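Pyrroline carboxylate reductase (Plasmodium falciparum, PDB 2RCY) probably reduces 1-pyrroline-5-carboxylate to proline, the last step of proline biosynthesis, and binds NADP in a Rossmann-type domain. Local coordinates at residues A[33-38]-A[56-61]; A[39-42]-A[47-50]; A[80-85]-A[105-110]. One frame throughout, in Å; residues are numbered along the deposited sequence.

Interaction 1: residues A[33-38]-A[56-61]; sequences NLFYYG and ARHCDI. With NAP (NADP nicotinamide-adenine-dinucleotide phosphate), chain G.
Phe35, midway along strand 34-37, and Cys59, just past helix 52-58, are the closest backbone positions across the two segments, their CA atoms 7.8 Å apart, and the contacts across the gap are made by side chains. The CA-CB bonds of Phe35 and His58 both point at the opposite segment. The two rings meet as an offset edge-to-face pair, with planes at 87° and centroids 5.0 Å apart. His58 supplies the edge: its CD2 stands over one face of the Phe35 ring, while His58 NE2 hangs past the rim, 3.6 Å from Phe35 CZ. With CG anti to the backbone N (chi1 -172°), the imidazole reaches out from the end of the helix to the phenyl ring. Cys59 takes the inner part of the same ring. Its SG approaches obliquely, 3.6 Å from Phe35 CD1, in a sulfur-aromatic contact that lies 59° off the ring normal.

This is part of the Rossmann-type domain: helix 52-58 follows edge strand 47-48 and leads into strand 61-64, which lies beyond strand 7-10 from strand 34-37. The contact joins the end of that helix to the parallel part of the sheet. Side chains alternate along strand 34-37, and the CA-CB bonds of Leu34 and Tyr36 point away from residues 56-61. Farther along, Tyr37 lies against the NADP adenine, its CD2 3.8 Å from C2A of the cofactor. Backbone hydrogen bonds from Phe35 to Leu7 and Phe9 tie its strand to the neighbouring strand 7-10, and the selenomethionine Met49 touches His58.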
loop_
_atom_site.group_PDB
_atom_site.type_symbol
_atom_site.label_atom_id
_atom_site.label_comp_id
_atom_site.label_asym_id
_atom_site.label_seq_id
_atom_site.Cartn_x
_atom_site.Cartn_y
_atom_site.Cartn_z
ATOM N N ASN A 33 17.465 19.146 -51.799
ATOM C CA ASN A 33 18.664 18.810 -51.032
ATOM C C ASN A 33 18.371 18.034 -49.742
ATOM O O ASN A 33 19.262 17.830 -48.912
ATOM C CB ASN A 33 19.487 20.071 -50.740
ATOM C CG ASN A 33 20.160 20.633 -51.982
ATOM O OD1 ASN A 33 20.348 19.932 -52.979
ATOM N ND2 ASN A 33 20.536 21.904 -51.922
ATOM N N LEU A 34 17.120 17.608 -49.582
ATOM C CA LEU A 34 16.730 16.740 -48.473
ATOM C C LEU A 34 16.501 15.315 -48.969
ATOM O O LEU A 34 15.670 15.080 -49.851
ATOM C CB LEU A 34 15.481 17.279 -47.766
ATOM C CG LEU A 34 15.671 18.167 -46.530
ATOM C CD1 LEU A 34 16.347 19.489 -46.866
ATOM C CD2 LEU A 34 14.332 18.420 -45.853
ATOM N N PHE A 35 17.249 14.374 -48.397
ATOM C CA PHE A 35 17.224 12.977 -48.833
ATOM C C PHE A 35 16.940 12.018 -47.678
ATOM O O PHE A 35 17.118 12.373 -46.510
ATOM C CB PHE A 35 18.550 12.599 -49.508
ATOM C CG PHE A 35 18.925 13.492 -50.661
ATOM C CD1 PHE A 35 19.788 14.569 -50.470
ATOM C CD2 PHE A 35 18.424 13.254 -51.938
ATOM C CE1 PHE A 35 20.141 15.398 -51.532
ATOM C CE2 PHE A 35 18.771 14.077 -53.006
ATOM C CZ PHE A 35 19.631 15.151 -52.802
ATOM N N TYR A 36 16.500 10.806 -48.016
ATOM C CA TYR A 36 16.230 9.765 -47.023
ATOM C C TYR A 36 16.356 8.354 -47.603
ATOM O O TYR A 36 16.252 8.159 -48.817
ATOM C CB TYR A 36 14.838 9.955 -46.399
ATOM C CG TYR A 36 13.710 9.291 -47.163
ATOM C CD1 TYR A 36 13.132 9.910 -48.272
ATOM C CD2 TYR A 36 13.216 8.044 -46.773
ATOM C CE1 TYR A 36 12.095 9.300 -48.976
ATOM C CE2 TYR A 36 12.180 7.427 -47.468
ATOM C CZ TYR A 36 11.624 8.060 -48.567
ATOM O OH TYR A 36 10.600 7.454 -49.256
ATOM N N TYR A 37 16.581 7.379 -46.723
ATOM C CA TYR A 37 16.456 5.963 -47.072
ATOM C C TYR A 37 15.740 5.168 -45.983
ATOM O O TYR A 37 15.933 5.406 -44.790
ATOM C CB TYR A 37 17.815 5.317 -47.381
ATOM C CG TYR A 37 17.747 3.799 -47.462
ATOM C CD1 TYR A 37 17.247 3.162 -48.598
ATOM C CD2 TYR A 37 18.154 3.004 -46.389
ATOM C CE1 TYR A 37 17.169 1.773 -48.667
ATOM C CE2 TYR A 37 18.081 1.617 -46.450
ATOM C CZ TYR A 37 17.588 1.009 -47.591
ATOM O OH TYR A 37 17.514 -0.363 -47.655
ATOM N N GLY A 38 14.917 4.220 -46.423
ATOM C CA GLY A 38 14.299 3.228 -45.552
ATOM C C GLY A 38 14.075 1.942 -46.329
ATOM O O GLY A 38 14.069 1.962 -47.563
ATOM N N ALA A 56 25.057 8.462 -47.721
ATOM C CA ALA A 56 26.230 8.990 -47.026
ATOM C C ALA A 56 27.280 9.530 -47.995
ATOM O O ALA A 56 28.011 10.465 -47.668
ATOM C CB ALA A 56 26.838 7.927 -46.119
ATOM N N ARG A 57 27.346 8.934 -49.185
ATOM C CA ARG A 57 28.299 9.343 -50.217
ATOM C C ARG A 57 27.875 10.635 -50.916
ATOM O O ARG A 57 28.718 11.373 -51.430
ATOM C CB ARG A 57 28.484 8.226 -51.247
ATOM N N HIS A 58 26.571 10.902 -50.918
ATOM C CA HIS A 58 26.012 12.071 -51.597
ATOM C C HIS A 58 25.858 13.271 -50.663
ATOM O O HIS A 58 26.253 14.388 -51.010
ATOM C CB HIS A 58 24.663 11.715 -52.230
ATOM C CG HIS A 58 24.101 12.790 -53.107
ATOM N ND1 HIS A 58 24.570 13.033 -54.380
ATOM C CD2 HIS A 58 23.100 13.677 -52.899
ATOM C CE1 HIS A 58 23.887 14.028 -54.916
ATOM N NE2 HIS A 58 22.988 14.436 -54.039
ATOM N N CYS A 59 25.290 13.029 -49.482
ATOM C CA CYS A 59 24.963 14.092 -48.533
ATOM C C CYS A 59 26.174 14.602 -47.759
ATOM O O CYS A 59 27.165 13.889 -47.596
ATOM C CB CYS A 59 23.877 13.621 -47.568
ATOM S SG CYS A 59 22.359 13.114 -48.390
ATOM N N ASP A 60 26.077 15.843 -47.285
ATOM C CA ASP A 60 27.138 16.481 -46.506
ATOM C C ASP A 60 26.928 16.260 -45.011
ATOM O O ASP A 60 27.889 16.091 -44.259
ATOM C CB ASP A 60 27.196 17.981 -46.810
ATOM C CG ASP A 60 27.337 18.274 -48.290
ATOM O OD1 ASP A 60 28.428 18.028 -48.850
ATOM O OD2 ASP A 60 26.355 18.754 -48.892
ATOM N N ILE A 61 25.664 16.278 -44.594
ATOM C CA ILE A 61 25.285 15.989 -43.214
ATOM C C ILE A 61 24.354 14.777 -43.191
ATOM O O ILE A 61 23.317 14.763 -43.860
ATOM C CB ILE A 61 24.637 17.219 -42.518
ATOM C CG1 ILE A 61 25.685 18.320 -42.306
ATOM C CG2 ILE A 61 24.000 16.822 -41.185
ATOM C CD1 ILE A 61 25.124 19.653 -41.835
HETATM P PA NAP G . 10.710 3.832 -35.583
HETATM O O1A NAP G . 9.409 4.567 -35.781
HETATM O O2A NAP G . 10.698 2.326 -35.472
HETATM O O5B NAP G . 11.722 4.289 -36.749
HETATM C C5B NAP G . 12.710 3.423 -37.301
HETATM C C4B NAP G . 12.650 3.553 -38.817
HETATM O O4B NAP G . 13.881 3.137 -39.414
HETATM C C3B NAP G . 11.547 2.687 -39.408
HETATM O O3B NAP G . 10.603 3.521 -40.088
HETATM C C2B NAP G . 12.236 1.748 -40.382
HETATM O O2B NAP G . 11.530 1.651 -41.619
HETATM C C1B NAP G . 13.611 2.368 -40.589
HETATM N N9A NAP G . 14.692 1.366 -40.796
HETATM C C8A NAP G . 14.713 0.093 -40.367
HETATM N N7A NAP G . 15.871 -0.488 -40.754
HETATM C C5A NAP G . 16.583 0.437 -41.428
HETATM C C6A NAP G . 17.827 0.425 -42.051
HETATM N N6A NAP G . 18.588 -0.696 -42.049
HETATM N N1A NAP G . 18.274 1.548 -42.660
HETATM C C2A NAP G . 17.532 2.668 -42.671
HETATM N N3A NAP G . 16.329 2.704 -42.078
HETATM C C4A NAP G . 15.834 1.604 -41.449
HETATM O O3 NAP G . 11.445 4.421 -34.278
HETATM P PN NAP G . 11.493 6.001 -33.972
HETATM O O1N NAP G . 10.525 6.283 -32.850
HETATM O O2N NAP G . 11.388 6.767 -35.269
HETATM O O5D NAP G . 12.968 6.203 -33.369
HETATM C C5D NAP G . 14.137 6.183 -34.182
HETATM C C4D NAP G . 15.301 6.760 -33.382
HETATM O O4D NAP G . 14.996 8.091 -32.959
HETATM C C3D NAP G . 15.599 5.948 -32.127
HETATM O O3D NAP G . 16.997 5.657 -32.096
HETATM C C2D NAP G . 15.209 6.842 -30.963
HETATM O O2D NAP G . 16.119 6.733 -29.864
HETATM C C1D NAP G . 15.252 8.240 -31.558
HETATM N N1N NAP G . 14.294 9.163 -30.937
HETATM C C2N NAP G . 12.969 8.963 -31.060
HETATM C C3N NAP G . 12.063 9.847 -30.478
HETATM C C7N NAP G . 10.587 9.622 -30.627
HETATM O O7N NAP G . 10.125 8.544 -31.257
HETATM N N7N NAP G . 9.780 10.469 -30.172
HETATM C C4N NAP G . 12.540 10.945 -29.762
HETATM C C5N NAP G . 13.912 11.132 -29.649
HETATM C C6N NAP G . 14.772 10.217 -30.254
HETATM P P2B NAP G . 10.272 0.658 -41.815
HETATM O O1X NAP G . 10.119 0.575 -43.317
HETATM O O2X NAP G . 10.691 -0.638 -41.158
HETATM O O3X NAP G . 9.128 1.362 -41.126
#

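Interaction 2: residues A[39-42]-A[47-50]; sequences PSKK and NYMS. With NAP (NADP nicotinamide-adenine-dinucleotide phosphate), chain G.
One face of the Tyr48 ring carries the aliphatic chain of Lys41, which crosses it at about a right angle to the tyrosine side chain; the Tyr48 ring also forms an edge-to-face pair with that of Tyr36. The contact joins the loop after strand 34-37 of a Rossmann-type fold, where the adenosine end of NADP is held, to edge strand 47-48. Lys41 CE sits 3.6 Å above the ring plane, displaced toward the rim and only 20° off the normal measured from the centroid, which makes a CH-pi contact. Farther back on the chain, Lys41 CG rests 3.7 Å from Tyr48 CE1, so two methylenes span the ring. Beyond CG the lysine is fully extended, and this straight run keeps both methylenes on the ring face at the protein surface. Tyr48 OH makes a weak hydrogen bond to Gly38 O, near the start of the loop.

The neighbouring residues of the loop turn to the cofactor. Pro39 lays its CD 3.4 Å from C4A of the adenine, while Ser40 CB approaches O1X of the 2'-phosphate. Lys42 bends at chi2 (80°), leading its chain away from Tyr48 and toward that phosphate, whose negative charge its ammonium would probably offset: Lys42 NZ stands 3.0 Å from O3X of NADP.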
loop_
_atom_site.group_PDB
_atom_site.type_symbol
_atom_site.label_atom_id
_atom_site.label_comp_id
_atom_site.label_asym_id
_atom_site.label_seq_id
_atom_site.Cartn_x
_atom_site.Cartn_y
_atom_site.Cartn_z
ATOM N N PRO A 39 13.891 0.810 -45.619
ATOM C CA PRO A 39 13.605 -0.470 -46.277
ATOM C C PRO A 39 12.274 -0.449 -47.033
ATOM O O PRO A 39 12.023 -1.319 -47.869
ATOM C CB PRO A 39 13.546 -1.462 -45.109
ATOM C CG PRO A 39 13.265 -0.632 -43.908
ATOM C CD PRO A 39 13.949 0.672 -44.154
ATOM N N SER A 40 11.441 0.542 -46.726
ATOM C CA SER A 40 10.198 0.793 -47.445
ATOM C C SER A 40 10.043 2.289 -47.694
ATOM O O SER A 40 10.357 3.105 -46.822
ATOM C CB SER A 40 9.002 0.266 -46.653
ATOM O OG SER A 40 9.082 -1.138 -46.481
ATOM N N LYS A 41 9.566 2.641 -48.888
ATOM C CA LYS A 41 9.339 4.038 -49.260
ATOM C C LYS A 41 8.233 4.656 -48.410
ATOM O O LYS A 41 7.236 3.999 -48.103
ATOM C CB LYS A 41 8.999 4.161 -50.748
ATOM C CG LYS A 41 10.176 3.920 -51.682
ATOM C CD LYS A 41 9.839 4.301 -53.115
ATOM C CE LYS A 41 11.028 4.068 -54.037
ATOM N NZ LYS A 41 10.792 4.607 -55.406
ATOM N N LYS A 42 8.420 5.918 -48.036
ATOM C CA LYS A 42 7.504 6.595 -47.126
ATOM C C LYS A 42 6.732 7.711 -47.827
ATOM O O LYS A 42 7.198 8.267 -48.825
ATOM C CB LYS A 42 8.276 7.157 -45.929
ATOM C CG LYS A 42 7.658 6.836 -44.576
ATOM C CD LYS A 42 8.014 5.422 -44.125
ATOM C CE LYS A 42 7.385 5.089 -42.783
ATOM N NZ LYS A 42 7.748 3.721 -42.326
ATOM N N ASN A 47 13.418 13.375 -50.905
ATOM C CA ASN A 47 13.846 12.557 -52.035
ATOM C C ASN A 47 14.420 11.210 -51.598
ATOM O O ASN A 47 15.363 11.155 -50.805
ATOM C CB ASN A 47 14.862 13.320 -52.893
ATOM C CG ASN A 47 14.306 14.625 -53.436
ATOM O OD1 ASN A 47 13.370 14.632 -54.237
ATOM N ND2 ASN A 47 14.885 15.739 -53.002
ATOM N N TYR A 48 13.840 10.132 -52.122
ATOM C CA TYR A 48 14.275 8.774 -51.799
ATOM C C TYR A 48 15.637 8.457 -52.409
ATOM O O TYR A 48 15.939 8.868 -53.533
ATOM C CB TYR A 48 13.233 7.750 -52.263
ATOM C CG TYR A 48 13.574 6.311 -51.928
ATOM C CD1 TYR A 48 13.280 5.779 -50.672
ATOM C CD2 TYR A 48 14.187 5.480 -52.868
ATOM C CE1 TYR A 48 13.592 4.458 -50.359
ATOM C CE2 TYR A 48 14.502 4.159 -52.566
ATOM C CZ TYR A 48 14.201 3.654 -51.311
ATOM O OH TYR A 48 14.510 2.347 -51.007
HETATM N N MSE A 49 16.452 7.726 -51.653
HETATM C CA MSE A 49 17.749 7.267 -52.136
HETATM C C MSE A 49 17.872 5.754 -51.971
HETATM O O MSE A 49 17.267 5.171 -51.069
HETATM C CB MSE A 49 18.881 8.001 -51.420
HETATM C CG MSE A 49 20.022 8.373 -52.343
HETATM SE SE MSE A 49 20.716 10.154 -51.977
HETATM C CE MSE A 49 21.422 10.547 -53.754
ATOM N N SER A 50 18.657 5.133 -52.850
ATOM C CA SER A 50 18.720 3.672 -52.976
ATOM C C SER A 50 19.227 2.933 -51.733
ATOM O O SER A 50 18.756 1.834 -51.431
ATOM C CB SER A 50 19.558 3.285 -54.198
ATOM O OG SER A 50 19.461 1.897 -54.467
HETATM P PA NAP G . 10.710 3.832 -35.583
HETATM O O1A NAP G . 9.409 4.567 -35.781
HETATM O O2A NAP G . 10.698 2.326 -35.472
HETATM O O5B NAP G . 11.722 4.289 -36.749
HETATM C C5B NAP G . 12.710 3.423 -37.301
HETATM C C4B NAP G . 12.650 3.553 -38.817
HETATM O O4B NAP G . 13.881 3.137 -39.414
HETATM C C3B NAP G . 11.547 2.687 -39.408
HETATM O O3B NAP G . 10.603 3.521 -40.088
HETATM C C2B NAP G . 12.236 1.748 -40.382
HETATM O O2B NAP G . 11.530 1.651 -41.619
HETATM C C1B NAP G . 13.611 2.368 -40.589
HETATM N N9A NAP G . 14.692 1.366 -40.796
HETATM C C8A NAP G . 14.713 0.093 -40.367
HETATM N N7A NAP G . 15.871 -0.488 -40.754
HETATM C C5A NAP G . 16.583 0.437 -41.428
HETATM C C6A NAP G . 17.827 0.425 -42.051
HETATM N N6A NAP G . 18.588 -0.696 -42.049
HETATM N N1A NAP G . 18.274 1.548 -42.660
HETATM C C2A NAP G . 17.532 2.668 -42.671
HETATM N N3A NAP G . 16.329 2.704 -42.078
HETATM C C4A NAP G . 15.834 1.604 -41.449
HETATM O O3 NAP G . 11.445 4.421 -34.278
HETATM P PN NAP G . 11.493 6.001 -33.972
HETATM O O1N NAP G . 10.525 6.283 -32.850
HETATM O O2N NAP G . 11.388 6.767 -35.269
HETATM O O5D NAP G . 12.968 6.203 -33.369
HETATM C C5D NAP G . 14.137 6.183 -34.182
HETATM C C4D NAP G . 15.301 6.760 -33.382
HETATM O O4D NAP G . 14.996 8.091 -32.959
HETATM C C3D NAP G . 15.599 5.948 -32.127
HETATM O O3D NAP G . 16.997 5.657 -32.096
HETATM C C2D NAP G . 15.209 6.842 -30.963
HETATM O O2D NAP G . 16.119 6.733 -29.864
HETATM C C1D NAP G . 15.252 8.240 -31.558
HETATM N N1N NAP G . 14.294 9.163 -30.937
HETATM C C2N NAP G . 12.969 8.963 -31.060
HETATM C C3N NAP G . 12.063 9.847 -30.478
HETATM C C7N NAP G . 10.587 9.622 -30.627
HETATM O O7N NAP G . 10.125 8.544 -31.257
HETATM N N7N NAP G . 9.780 10.469 -30.172
HETATM C C4N NAP G . 12.540 10.945 -29.762
HETATM C C5N NAP G . 13.912 11.132 -29.649
HETATM C C6N NAP G . 14.772 10.217 -30.254
HETATM P P2B NAP G . 10.272 0.658 -41.815
HETATM O O1X NAP G . 10.119 0.575 -43.317
HETATM O O2X NAP G . 10.691 -0.638 -41.158
HETATM O O3X NAP G . 9.128 1.362 -41.126
#

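Interaction 3: residues A[80-85]-A[105-110]; sequences PYLSSK and SENKIV
Leu82 lies opposite Asn107 and Lys85 opposite Lys108, with CA atoms 6.8 and 6.6 Å apart, where a type II beta turn from Leu82 to Lys85, just before strand 86-89, lies beside Asn107 and Lys108. The turn is closed by its own hydrogen bond from Lys85 N to Leu82 O. Asn107 and Leu82 side chains cross at about a right angle. The amide oxygen of Asn107 does the touching, coming 3.4 Å from Leu82 CB, with its ND2 farther out toward CD1. The same OD1 lies 3.1 Å from Leu82 O; both are acceptors, so the pair is a close approach without a bond.

A single water joins the backbones. It lies 2.7 Å from both Leu82 O and Lys85 O, placed to donate to each, though acceptors in its reach outnumber its two protons, and it accepts from Lys108 N at 3.0 Å. The water therefore spans the mouth of the turn and links it to Lys108. Here the sheet of the Rossmann-type domain passes from strand 86-89 to its parallel neighbour 108-113, the two connected through helix 96-103 in a beta-alpha-beta crossover; the water bridge lies on the side from which both chains enter the sheet. Leu82 packs on Val103 of that helix and on Leu87. Lys108 rests its CB 3.6 Å from Lys85 O. The Lys85 side chain departs from the contact, nearly straight from CG onward (chi2 -171°), and its NZ hydrogen-bonds to Ala56 O in helix 52-58 and Cys59 O in the loop just after it.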
loop_
_atom_site.group_PDB
_atom_site.type_symbol
_atom_site.label_atom_id
_atom_site.label_comp_id
_atom_site.label_asym_id
_atom_site.label_seq_id
_atom_site.Cartn_x
_atom_site.Cartn_y
_atom_site.Cartn_z
ATOM N N PRO A 80 33.108 3.909 -44.187
ATOM C CA PRO A 80 34.148 4.505 -45.032
ATOM C C PRO A 80 33.688 5.721 -45.849
ATOM O O PRO A 80 34.518 6.391 -46.470
ATOM C CB PRO A 80 34.527 3.354 -45.967
ATOM C CG PRO A 80 33.272 2.578 -46.116
ATOM C CD PRO A 80 32.528 2.702 -44.813
ATOM N N TYR A 81 32.387 6.006 -45.838
ATOM C CA TYR A 81 31.819 7.089 -46.647
ATOM C C TYR A 81 31.621 8.395 -45.869
ATOM O O TYR A 81 31.083 9.367 -46.405
ATOM C CB TYR A 81 30.494 6.645 -47.281
ATOM C CG TYR A 81 30.560 5.310 -47.995
ATOM C CD1 TYR A 81 30.061 4.154 -47.394
ATOM C CD2 TYR A 81 31.122 5.201 -49.269
ATOM C CE1 TYR A 81 30.119 2.923 -48.042
ATOM C CE2 TYR A 81 31.186 3.974 -49.925
ATOM C CZ TYR A 81 30.681 2.840 -49.306
ATOM O OH TYR A 81 30.738 1.624 -49.945
ATOM N N LEU A 82 32.066 8.415 -44.613
ATOM C CA LEU A 82 31.882 9.573 -43.734
ATOM C C LEU A 82 33.078 10.528 -43.719
ATOM O O LEU A 82 33.162 11.413 -42.862
ATOM C CB LEU A 82 31.564 9.114 -42.308
ATOM C CG LEU A 82 30.161 8.581 -42.012
ATOM C CD1 LEU A 82 30.178 7.791 -40.720
ATOM C CD2 LEU A 82 29.136 9.710 -41.941
ATOM N N SER A 83 33.989 10.347 -44.673
ATOM C CA SER A 83 35.220 11.136 -44.751
ATOM C C SER A 83 34.937 12.624 -44.969
ATOM O O SER A 83 34.312 13.008 -45.963
ATOM C CB SER A 83 36.129 10.598 -45.860
ATOM O OG SER A 83 36.255 9.188 -45.781
ATOM N N SER A 84 35.397 13.444 -44.020
ATOM C CA SER A 84 35.219 14.908 -44.032
ATOM C C SER A 84 33.768 15.376 -43.838
ATOM O O SER A 84 33.479 16.573 -43.924
ATOM C CB SER A 84 35.832 15.536 -45.293
ATOM N N LYS A 85 32.871 14.432 -43.555
ATOM C CA LYS A 85 31.439 14.717 -43.451
ATOM C C LYS A 85 30.945 14.723 -42.004
ATOM O O LYS A 85 31.577 14.138 -41.120
ATOM C CB LYS A 85 30.640 13.718 -44.291
ATOM C CG LYS A 85 31.027 13.724 -45.761
ATOM C CD LYS A 85 30.087 12.892 -46.598
ATOM C CE LYS A 85 30.425 13.029 -48.071
ATOM N NZ LYS A 85 29.319 12.546 -48.936
ATOM N N SER A 105 36.957 7.090 -34.430
ATOM C CA SER A 105 37.250 8.324 -33.704
ATOM C C SER A 105 37.648 9.478 -34.625
ATOM O O SER A 105 37.601 10.641 -34.221
ATOM C CB SER A 105 38.349 8.077 -32.666
ATOM N N GLU A 106 38.033 9.146 -35.857
ATOM C CA GLU A 106 38.481 10.135 -36.843
ATOM C C GLU A 106 37.340 10.971 -37.441
ATOM O O GLU A 106 37.577 12.059 -37.973
ATOM C CB GLU A 106 39.304 9.460 -37.956
ATOM C CG GLU A 106 38.501 8.631 -38.972
ATOM C CD GLU A 106 38.169 7.216 -38.497
ATOM O OE1 GLU A 106 38.527 6.847 -37.356
ATOM O OE2 GLU A 106 37.543 6.467 -39.278
ATOM N N ASN A 107 36.113 10.460 -37.346
ATOM C CA ASN A 107 34.941 11.124 -37.916
ATOM C C ASN A 107 34.404 12.279 -37.068
ATOM O O ASN A 107 34.735 12.405 -35.887
ATOM C CB ASN A 107 33.829 10.106 -38.185
ATOM C CG ASN A 107 34.103 9.245 -39.406
ATOM O OD1 ASN A 107 34.365 9.756 -40.496
ATOM N ND2 ASN A 107 34.028 7.932 -39.230
ATOM N N LYS A 108 33.582 13.123 -37.691
ATOM C CA LYS A 108 32.893 14.214 -37.003
ATOM C C LYS A 108 31.543 13.722 -36.480
ATOM O O LYS A 108 30.608 13.481 -37.256
ATOM C CB LYS A 108 32.700 15.412 -37.941
ATOM C CG LYS A 108 33.983 16.150 -38.296
ATOM C CD LYS A 108 33.723 17.248 -39.318
ATOM C CE LYS A 108 34.936 18.154 -39.496
ATOM N NZ LYS A 108 36.089 17.456 -40.134
ATOM N N ILE A 109 31.452 13.566 -35.160
ATOM C CA ILE A 109 30.265 12.983 -34.532
ATOM C C ILE A 109 29.608 13.941 -33.542
ATOM O O ILE A 109 30.244 14.418 -32.597
ATOM C CB ILE A 109 30.585 11.628 -33.838
ATOM C CG1 ILE A 109 31.213 10.648 -34.836
ATOM C CG2 ILE A 109 29.321 11.020 -33.222
ATOM C CD1 ILE A 109 32.105 9.600 -34.203
ATOM N N VAL A 110 28.329 14.214 -33.777
ATOM C CA VAL A 110 27.522 15.030 -32.875
ATOM C C VAL A 110 26.238 14.278 -32.497
ATOM O O VAL A 110 25.535 13.755 -33.363
ATOM C CB VAL A 110 27.242 16.455 -33.465
ATOM C CG1 VAL A 110 26.666 16.377 -34.871
ATOM C CG2 VAL A 110 26.340 17.270 -32.552
HETATM O O HOH W 1 33.856 12.840 -40.656
#

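Interaction 2 is nested within the chain loop that interaction 1 closes, and interaction 3 follows both in sequence. All three reach the same sheet. Interactions 1 and 2 have centres about 11 Å apart and share neighbouring strands 34-37 and 47-48, joined by hydrogen bonds such as Tyr36 O to Met49 N; both touch NADP at its adenosine end, interaction 1 through Tyr37 and interaction 2 through loop 39-42. Interaction 3, centred about 14 Å from interaction 1 and about 23 Å from interaction 2, sits farther across the sheet at strands 86-89 and 108-113. Lys85 couples it to interaction 1 around the exit of helix 52-58, while nearest atoms of interactions 2 and 3 stay about 9 Å apart.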